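Local coordinates for resiniferatoxin-binding, phosphotriesterase-related protein (Rhodobacter sphaeroides 2.4.1, PDB 3K2G), which binds two zinc ions in a TIM-barrel hydrolase fold of the phosphotriesterase family and probably hydrolyses phosphoric diesters, at residues F214-E225 / M244-R255. Sequence-based numbering, arbitrary orientation.
Sequences FRLAHRVLDLVE and MDPVYQATLAQR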
loop_
_atom_site.group_PDB
_atom_site.type_symbol
_atom_site.label_atom_id
_atom_site.label_comp_id
_atom_site.label_asym_id
_atom_site.label_seq_id
_atom_site.Cartn_x
_atom_site.Cartn_y
_atom_site.Cartn_z
ATOM N N PHE B 214 -16.230 -2.623 -12.736
ATOM C CA PHE B 214 -15.397 -3.344 -13.700
ATOM C C PHE B 214 -14.366 -2.342 -14.221
ATOM O O PHE B 214 -14.292 -1.232 -13.698
ATOM C CB PHE B 214 -16.236 -3.928 -14.846
ATOM C CG PHE B 214 -17.045 -5.132 -14.447
ATOM C CD1 PHE B 214 -16.554 -6.422 -14.650
ATOM C CD2 PHE B 214 -18.277 -4.976 -13.819
ATOM C CE1 PHE B 214 -17.279 -7.539 -14.230
ATOM C CE2 PHE B 214 -19.014 -6.088 -13.391
ATOM C CZ PHE B 214 -18.512 -7.371 -13.598
ATOM N N ARG B 215 -13.572 -2.714 -15.226
ATOM C CA ARG B 215 -12.553 -1.809 -15.768
ATOM C C ARG B 215 -12.602 -1.749 -17.297
ATOM O O ARG B 215 -11.613 -2.054 -17.963
ATOM C CB ARG B 215 -11.163 -2.273 -15.326
ATOM C CG ARG B 215 -11.000 -2.436 -13.815
ATOM C CD ARG B 215 -10.806 -1.103 -13.106
ATOM N NE ARG B 215 -10.629 -1.276 -11.667
ATOM C CZ ARG B 215 -11.625 -1.340 -10.790
ATOM N NH1 ARG B 215 -12.881 -1.236 -11.195
ATOM N NH2 ARG B 215 -11.359 -1.523 -9.506
ATOM N N LEU B 216 -13.744 -1.345 -17.846
ATOM C CA LEU B 216 -13.925 -1.268 -19.298
ATOM C C LEU B 216 -13.726 0.129 -19.890
ATOM O O LEU B 216 -13.887 0.323 -21.097
ATOM C CB LEU B 216 -15.331 -1.764 -19.672
ATOM C CG LEU B 216 -15.700 -3.216 -19.344
ATOM C CD1 LEU B 216 -17.166 -3.470 -19.686
ATOM C CD2 LEU B 216 -14.806 -4.159 -20.128
ATOM N N ALA B 217 -13.375 1.096 -19.048
ATOM C CA ALA B 217 -13.198 2.480 -19.490
ATOM C C ALA B 217 -12.233 2.701 -20.658
ATOM O O ALA B 217 -12.541 3.462 -21.578
ATOM C CB ALA B 217 -12.789 3.352 -18.309
ATOM N N HIS B 218 -11.068 2.056 -20.631
ATOM C CA HIS B 218 -10.118 2.241 -21.721
ATOM C C HIS B 218 -10.659 1.677 -23.034
ATOM O O HIS B 218 -10.403 2.232 -24.100
ATOM C CB HIS B 218 -8.760 1.620 -21.373
ATOM C CG HIS B 218 -7.888 2.509 -20.536
ATOM N ND1 HIS B 218 -7.353 3.687 -21.009
ATOM C CD2 HIS B 218 -7.483 2.407 -19.247
ATOM C CE1 HIS B 218 -6.658 4.272 -20.051
ATOM N NE2 HIS B 218 -6.723 3.515 -18.969
ATOM N N ARG B 219 -11.412 0.582 -22.964
ATOM C CA ARG B 219 -11.991 0.007 -24.176
ATOM C C ARG B 219 -13.062 0.965 -24.702
ATOM O O ARG B 219 -13.244 1.113 -25.914
ATOM C CB ARG B 219 -12.618 -1.363 -23.888
ATOM C CG ARG B 219 -13.347 -1.951 -25.093
ATOM C CD ARG B 219 -14.005 -3.295 -24.802
ATOM N NE ARG B 219 -14.771 -3.772 -25.953
ATOM C CZ ARG B 219 -15.541 -4.857 -25.951
ATOM N NH1 ARG B 219 -15.656 -5.591 -24.851
ATOM N NH2 ARG B 219 -16.203 -5.205 -27.048
ATOM N N VAL B 220 -13.773 1.609 -23.777
ATOM C CA VAL B 220 -14.816 2.570 -24.133
ATOM C C VAL B 220 -14.184 3.751 -24.855
ATOM O O VAL B 220 -14.661 4.160 -25.910
ATOM C CB VAL B 220 -15.577 3.110 -22.879
ATOM C CG1 VAL B 220 -16.277 4.430 -23.207
ATOM C CG2 VAL B 220 -16.615 2.095 -22.416
ATOM N N LEU B 221 -13.109 4.297 -24.284
ATOM C CA LEU B 221 -12.432 5.435 -24.902
ATOM C C LEU B 221 -11.798 5.053 -26.236
ATOM O O LEU B 221 -11.741 5.872 -27.158
ATOM C CB LEU B 221 -11.370 6.015 -23.963
ATOM C CG LEU B 221 -11.899 6.689 -22.691
ATOM C CD1 LEU B 221 -10.738 7.341 -21.934
ATOM C CD2 LEU B 221 -12.954 7.741 -23.048
ATOM N N ASP B 222 -11.321 3.815 -26.340
ATOM C CA ASP B 222 -10.718 3.346 -27.587
ATOM C C ASP B 222 -11.764 3.433 -28.698
ATOM O O ASP B 222 -11.464 3.847 -29.819
ATOM C CB ASP B 222 -10.248 1.888 -27.460
ATOM C CG ASP B 222 -8.925 1.747 -26.712
ATOM O OD1 ASP B 222 -8.339 2.769 -26.303
ATOM O OD2 ASP B 222 -8.474 0.596 -26.537
ATOM N N LEU B 223 -12.993 3.041 -28.378
ATOM C CA LEU B 223 -14.078 3.066 -29.354
ATOM C C LEU B 223 -14.485 4.500 -29.696
ATOM O O LEU B 223 -14.657 4.852 -30.868
ATOM C CB LEU B 223 -15.273 2.276 -28.818
ATOM C CG LEU B 223 -16.507 2.204 -29.719
ATOM C CD1 LEU B 223 -17.342 0.988 -29.355
ATOM C CD2 LEU B 223 -17.322 3.486 -29.573
ATOM N N VAL B 224 -14.649 5.331 -28.676
ATOM C CA VAL B 224 -15.013 6.716 -28.913
ATOM C C VAL B 224 -13.930 7.383 -29.767
ATOM O O VAL B 224 -14.215 8.209 -30.631
ATOM C CB VAL B 224 -15.174 7.471 -27.586
ATOM C CG1 VAL B 224 -15.234 8.959 -27.828
ATOM C CG2 VAL B 224 -16.438 7.009 -26.892
ATOM N N GLU B 225 -12.684 6.996 -29.527
ATOM C CA GLU B 225 -11.550 7.549 -30.249
ATOM C C GLU B 225 -11.531 7.135 -31.720
ATOM O O GLU B 225 -11.388 7.985 -32.604
ATOM C CB GLU B 225 -10.259 7.110 -29.556
ATOM C CG GLU B 225 -8.991 7.692 -30.126
ATOM C CD GLU B 225 -7.790 7.388 -29.252
ATOM O OE1 GLU B 225 -7.442 6.198 -29.098
ATOM O OE2 GLU B 225 -7.199 8.343 -28.711
HETATM N N MSE B 244 -9.923 2.664 -5.756
HETATM C CA MSE B 244 -8.736 1.935 -5.301
HETATM C C MSE B 244 -7.801 1.516 -6.427
HETATM O O MSE B 244 -6.876 0.731 -6.214
HETATM C CB MSE B 244 -9.134 0.684 -4.500
HETATM C CG MSE B 244 -10.608 0.302 -4.545
HETATM SE SE MSE B 244 -11.315 -0.211 -6.303
HETATM C CE MSE B 244 -10.819 -2.127 -6.311
ATOM N N ASP B 245 -8.043 2.044 -7.620
ATOM C CA ASP B 245 -7.224 1.723 -8.778
ATOM C C ASP B 245 -6.746 3.055 -9.372
ATOM O O ASP B 245 -7.179 3.450 -10.452
ATOM C CB ASP B 245 -8.073 0.946 -9.798
ATOM C CG ASP B 245 -7.235 0.252 -10.854
ATOM O OD1 ASP B 245 -6.067 0.653 -11.043
ATOM O OD2 ASP B 245 -7.748 -0.684 -11.506
ATOM N N PRO B 246 -5.842 3.762 -8.668
ATOM C CA PRO B 246 -5.321 5.053 -9.137
ATOM C C PRO B 246 -4.673 5.071 -10.524
ATOM O O PRO B 246 -4.768 6.068 -11.244
ATOM C CB PRO B 246 -4.354 5.465 -8.025
ATOM C CG PRO B 246 -3.906 4.153 -7.455
ATOM C CD PRO B 246 -5.192 3.366 -7.408
ATOM N N VAL B 247 -4.005 3.984 -10.895
ATOM C CA VAL B 247 -3.378 3.924 -12.210
ATOM C C VAL B 247 -4.477 3.976 -13.273
ATOM O O VAL B 247 -4.417 4.762 -14.216
ATOM C CB VAL B 247 -2.534 2.636 -12.365
ATOM C CG1 VAL B 247 -2.081 2.467 -13.818
ATOM C CG2 VAL B 247 -1.324 2.707 -11.439
ATOM N N TYR B 248 -5.487 3.132 -13.103
ATOM C CA TYR B 248 -6.621 3.077 -14.017
ATOM C C TYR B 248 -7.255 4.461 -14.150
ATOM O O TYR B 248 -7.380 4.991 -15.250
ATOM C CB TYR B 248 -7.648 2.080 -13.478
ATOM C CG TYR B 248 -8.971 2.017 -14.215
ATOM C CD1 TYR B 248 -9.061 1.461 -15.492
ATOM C CD2 TYR B 248 -10.151 2.425 -13.589
ATOM C CE1 TYR B 248 -10.295 1.301 -16.122
ATOM C CE2 TYR B 248 -11.393 2.269 -14.212
ATOM C CZ TYR B 248 -11.456 1.703 -15.476
ATOM O OH TYR B 248 -12.680 1.518 -16.081
ATOM N N GLN B 249 -7.635 5.060 -13.025
ATOM C CA GLN B 249 -8.273 6.371 -13.072
ATOM C C GLN B 249 -7.402 7.472 -13.661
ATOM O O GLN B 249 -7.876 8.263 -14.479
ATOM C CB GLN B 249 -8.755 6.787 -11.679
ATOM C CG GLN B 249 -9.741 5.795 -11.068
ATOM C CD GLN B 249 -10.573 6.390 -9.943
ATOM O OE1 GLN B 249 -10.073 7.164 -9.131
ATOM N NE2 GLN B 249 -11.854 6.007 -9.883
ATOM N N ALA B 250 -6.137 7.529 -13.252
ATOM C CA ALA B 250 -5.234 8.562 -13.750
ATOM C C ALA B 250 -4.961 8.426 -15.245
ATOM O O ALA B 250 -4.906 9.424 -15.964
ATOM C CB ALA B 250 -3.909 8.532 -12.964
ATOM N N THR B 251 -4.798 7.196 -15.722
ATOM C CA THR B 251 -4.516 6.995 -17.137
ATOM C C THR B 251 -5.703 7.374 -18.014
ATOM O O THR B 251 -5.534 7.756 -19.175
ATOM C CB THR B 251 -4.085 5.544 -17.422
ATOM O OG1 THR B 251 -5.056 4.636 -16.896
ATOM C CG2 THR B 251 -2.723 5.274 -16.789
ATOM N N LEU B 252 -6.907 7.270 -17.452
ATOM C CA LEU B 252 -8.115 7.643 -18.172
ATOM C C LEU B 252 -8.156 9.155 -18.237
ATOM O O LEU B 252 -8.488 9.729 -19.274
ATOM C CB LEU B 252 -9.356 7.132 -17.442
ATOM C CG LEU B 252 -9.532 5.616 -17.498
ATOM C CD1 LEU B 252 -10.583 5.189 -16.471
ATOM C CD2 LEU B 252 -9.936 5.205 -18.911
ATOM N N ALA B 253 -7.804 9.799 -17.127
ATOM C CA ALA B 253 -7.798 11.252 -17.070
ATOM C C ALA B 253 -6.773 11.798 -18.060
ATOM O O ALA B 253 -7.036 12.777 -18.757
ATOM C CB ALA B 253 -7.468 11.725 -15.657
ATOM N N GLN B 254 -5.611 11.144 -18.115
ATOM C CA GLN B 254 -4.529 11.548 -19.001
ATOM C C GLN B 254 -4.961 11.504 -20.471
ATOM O O GLN B 254 -4.525 12.329 -21.278
ATOM C CB GLN B 254 -3.310 10.646 -18.789
ATOM C CG GLN B 254 -2.133 10.989 -19.698
ATOM C CD GLN B 254 -1.602 12.388 -19.456
ATOM O OE1 GLN B 254 -1.154 12.702 -18.360
ATOM N NE2 GLN B 254 -1.651 13.234 -20.481
ATOM N N ARG B 255 -5.814 10.544 -20.820
ATOM C CA ARG B 255 -6.290 10.456 -22.194
ATOM C C ARG B 255 -7.179 11.656 -22.498
ATOM O O ARG B 255 -7.426 11.967 -23.659
ATOM C CB ARG B 255 -7.045 9.142 -22.437
ATOM C CG ARG B 255 -6.136 7.921 -22.426
ATOM C CD ARG B 255 -6.879 6.632 -22.772
ATOM N NE ARG B 255 -7.223 6.539 -24.191
ATOM C CZ ARG B 255 -7.787 5.475 -24.757
ATOM N NH1 ARG B 255 -8.074 4.405 -24.030
ATOM N NH2 ARG B 255 -8.058 5.475 -26.054
HETATM O O HOH W 1 -14.895 1.366 -14.381
HETATM O O HOH W 2 -6.187 8.382 -26.120
#
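His218 lies at the middle of this helix pair, its ring spanning two partners of the other helix. His218 NE2 donates to Thr251 OG1 at 2.9 Å, within the ring plane, while ND1 accepts from Arg255 NH1, again in plane and fairly straight (162°). Bonded at both nitrogens, the imidazole has its rotation fixed and probably carries its proton on NE2. The methyl CD2 of Leu252 rests over one face of the His218 ring, 3.5 Å from its centroid, a CH-pi contact.

Arg255, bent at chi3 (73°), lays its guanidinium nearly coplanar with that ring, with CB of Leu221 over one of its faces. NH1 also reaches His218 O, which already accepts the helical bond from Asp222 N. Arg255 NH1 and NH2 converge end-on upon a single carboxylate oxygen, Asp222 OD1, with NH2 at 2.7 Å; a weak bond from NH2 to Glu225 OE1 and a water between Arg255 NE and Glu225 OE2 extend the salt-bridge network.

The helices 217-225 and 246-255 run almost parallel, 15° apart, as successive outer helices of the TIM barrel do, each following its own beta strand. On the barrel side, Leu221 and Leu252 both touch Leu236 of strand 234-236, which connects the pair to the barrel wall.

Toward the N-terminal ends, Tyr248 is sandwiched between CD of Arg215, 3.5 Å from its ring centroid, and CD1 of Leu252 over the opposite face. Folded at chi2, the Arg215 chain crosses the ring and brings Arg215 NE to the anti lone pair of Asp245 OD2, at 2.9 Å. The other oxygen of that carboxylate caps the helix by accepting from Tyr248 N, whereas Arg215 NH1 returns to Phe214 O, 2.9 Å away. Asp245 in turn packs against His293 of the second subunit.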